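Side-chain contact in HTH cro/C1-type domain-containing protein (Pseudomonas aeruginosa PAO1, PDB 7CSV), which is the antitoxin HigA, a dimeric regulatory factor that recognises specific pseudopalindromic DNA motifs: residues 32-37 and 60-65. Sequence-based numbering, arbitrary orientation.
Sequences RALKVS and GRYFDT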
loop_
_atom_site.group_PDB
_atom_site.type_symbol
_atom_site.label_atom_id
_atom_site.label_comp_id
_atom_site.label_asym_id
_atom_site.label_seq_id
_atom_site.Cartn_x
_atom_site.Cartn_y
_atom_site.Cartn_z
ATOM N N ARG A 32 -21.380 -10.647 -1.215
ATOM C CA ARG A 32 -22.197 -11.317 -0.207
ATOM C C ARG A 32 -21.354 -12.198 0.702
ATOM O O ARG A 32 -21.659 -12.334 1.901
ATOM C CB ARG A 32 -23.292 -12.135 -0.895
ATOM C CG ARG A 32 -24.467 -11.283 -1.367
ATOM C CD ARG A 32 -25.675 -12.123 -1.792
ATOM N NE ARG A 32 -25.355 -13.078 -2.852
ATOM C CZ ARG A 32 -25.402 -12.809 -4.154
ATOM N NH1 ARG A 32 -25.762 -11.601 -4.576
ATOM N NH2 ARG A 32 -25.093 -13.751 -5.038
ATOM N N ALA A 33 -20.292 -12.802 0.158
ATOM C CA ALA A 33 -19.431 -13.669 0.951
ATOM C C ALA A 33 -18.506 -12.867 1.847
ATOM O O ALA A 33 -18.189 -13.294 2.964
ATOM C CB ALA A 33 -18.621 -14.596 0.044
ATOM N N LEU A 34 -18.030 -11.718 1.364
ATOM C CA LEU A 34 -17.172 -10.885 2.192
ATOM C C LEU A 34 -17.939 -10.034 3.191
ATOM O O LEU A 34 -17.303 -9.398 4.042
ATOM C CB LEU A 34 -16.332 -9.967 1.308
ATOM C CG LEU A 34 -15.441 -10.657 0.278
ATOM C CD1 LEU A 34 -14.660 -9.609 -0.509
ATOM C CD2 LEU A 34 -14.511 -11.605 0.976
ATOM N N LYS A 35 -19.270 -9.988 3.093
ATOM C CA LYS A 35 -20.099 -9.132 3.939
ATOM C C LYS A 35 -19.778 -7.654 3.707
ATOM O O LYS A 35 -19.639 -6.862 4.641
ATOM C CB LYS A 35 -19.960 -9.509 5.420
ATOM C CG LYS A 35 -20.061 -11.022 5.704
ATOM C CD LYS A 35 -21.339 -11.631 5.131
ATOM C CE LYS A 35 -21.267 -13.153 5.083
ATOM N NZ LYS A 35 -22.444 -13.729 4.356
ATOM N N VAL A 36 -19.661 -7.285 2.432
ATOM C CA VAL A 36 -19.508 -5.900 2.008
ATOM C C VAL A 36 -20.590 -5.601 0.979
ATOM O O VAL A 36 -21.198 -6.506 0.401
ATOM C CB VAL A 36 -18.103 -5.611 1.425
ATOM C CG1 VAL A 36 -17.035 -5.864 2.484
ATOM C CG2 VAL A 36 -17.854 -6.487 0.224
ATOM N N SER A 37 -20.844 -4.312 0.777
ATOM C CA SER A 37 -21.826 -3.899 -0.216
ATOM C C SER A 37 -21.358 -4.275 -1.615
ATOM O O SER A 37 -20.164 -4.214 -1.923
ATOM C CB SER A 37 -22.064 -2.396 -0.128
ATOM O OG SER A 37 -21.127 -1.694 -0.929
ATOM N N GLY A 60 -8.065 -11.825 1.605
ATOM C CA GLY A 60 -7.143 -12.858 2.051
ATOM C C GLY A 60 -7.866 -13.979 2.768
ATOM O O GLY A 60 -7.613 -15.159 2.512
ATOM N N ARG A 61 -8.788 -13.619 3.674
ATOM C CA ARG A 61 -9.577 -14.614 4.393
ATOM C C ARG A 61 -10.401 -15.467 3.439
ATOM O O ARG A 61 -10.475 -16.694 3.589
ATOM C CB ARG A 61 -10.493 -13.908 5.396
ATOM C CG ARG A 61 -11.575 -14.795 6.016
ATOM C CD ARG A 61 -11.030 -15.668 7.110
ATOM N NE ARG A 61 -12.116 -16.353 7.818
ATOM C CZ ARG A 61 -11.936 -17.363 8.662
ATOM N NH1 ARG A 61 -10.712 -17.812 8.910
ATOM N NH2 ARG A 61 -12.984 -17.928 9.254
ATOM N N TYR A 62 -11.040 -14.838 2.460
ATOM C CA TYR A 62 -11.944 -15.578 1.587
ATOM C C TYR A 62 -11.176 -16.486 0.634
ATOM O O TYR A 62 -11.547 -17.644 0.429
ATOM C CB TYR A 62 -12.817 -14.607 0.807
ATOM C CG TYR A 62 -13.922 -15.305 0.061
ATOM C CD1 TYR A 62 -14.878 -16.035 0.741
ATOM C CD2 TYR A 62 -13.991 -15.246 -1.317
ATOM C CE1 TYR A 62 -15.889 -16.684 0.065
ATOM C CE2 TYR A 62 -14.994 -15.891 -2.009
ATOM C CZ TYR A 62 -15.943 -16.608 -1.309
ATOM O OH TYR A 62 -16.949 -17.256 -1.995
ATOM N N PHE A 63 -10.112 -15.972 0.023
ATOM C CA PHE A 63 -9.436 -16.695 -1.046
ATOM C C PHE A 63 -8.165 -17.425 -0.608
ATOM O O PHE A 63 -7.412 -17.880 -1.474
ATOM C CB PHE A 63 -9.092 -15.727 -2.180
ATOM C CG PHE A 63 -10.274 -15.298 -2.982
ATOM C CD1 PHE A 63 -11.069 -16.242 -3.624
ATOM C CD2 PHE A 63 -10.583 -13.955 -3.124
ATOM C CE1 PHE A 63 -12.159 -15.862 -4.379
ATOM C CE2 PHE A 63 -11.679 -13.558 -3.886
ATOM C CZ PHE A 63 -12.472 -14.519 -4.516
ATOM N N ASP A 64 -7.903 -17.554 0.695
ATOM C CA ASP A 64 -6.691 -18.218 1.183
ATOM C C ASP A 64 -5.417 -17.555 0.645
ATOM O O ASP A 64 -4.552 -18.205 0.059
ATOM C CB ASP A 64 -6.694 -19.713 0.829
ATOM C CG ASP A 64 -7.553 -20.537 1.760
ATOM O OD1 ASP A 64 -7.992 -20.021 2.809
ATOM O OD2 ASP A 64 -7.781 -21.723 1.445
ATOM N N THR A 65 -5.313 -16.247 0.823
ATOM C CA THR A 65 -4.070 -15.539 0.542
ATOM C C THR A 65 -3.694 -14.728 1.770
ATOM O O THR A 65 -4.494 -14.552 2.690
ATOM C CB THR A 65 -4.181 -14.589 -0.657
ATOM O OG1 THR A 65 -4.994 -13.465 -0.291
ATOM C CG2 THR A 65 -4.770 -15.280 -1.871
#
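Y62 reaches from helix 53-63 across to the last turn of helix 27-34, its ring and CB meeting A33 and L34. The far part of the ring lies against the methyl of A33, whose CB is 3.4 Å from Y62 CE1 and 3.7 Å from Y62 OH. Nearer the backbone, L34 inserts one branch: its CD2 comes to 3.5 Å from Y62 CB and 3.9 Å from Y62 CG. Both methyls approach the ring obliquely, and the side chains of L34 and Y62 cross at about a right angle. With CG of Y62 anti to the backbone N (chi1 -171°), the ring extends away from its own helix and spans both partners. No hydrogen bond links the two segments; the join is made by apolar side-chain packing. On its own helix, Y62 also packs against F63: Y62 CD2 stands 3.5 Å above the centre of the F63 ring, and F63 CE2 lies in plane at the edge of the tyrosine ring. Helix 27-34 stops at L34; K35, the next residue, takes a positive phi and folds its side chain back so that NZ donates a 2.9 Å hydrogen bond to R32 O. L30 and I25 add to the apolar surroundings of Y62, while E95 of the second subunit packs on it. The contact joins the end of the first helix of the helix-turn-helix motif (27-34, followed by the turn 35-37 and helix 38-45) to the end of helix 53-63, with L34 also on M55 and L59, and F63 on L15 and F19 of helix 11-23.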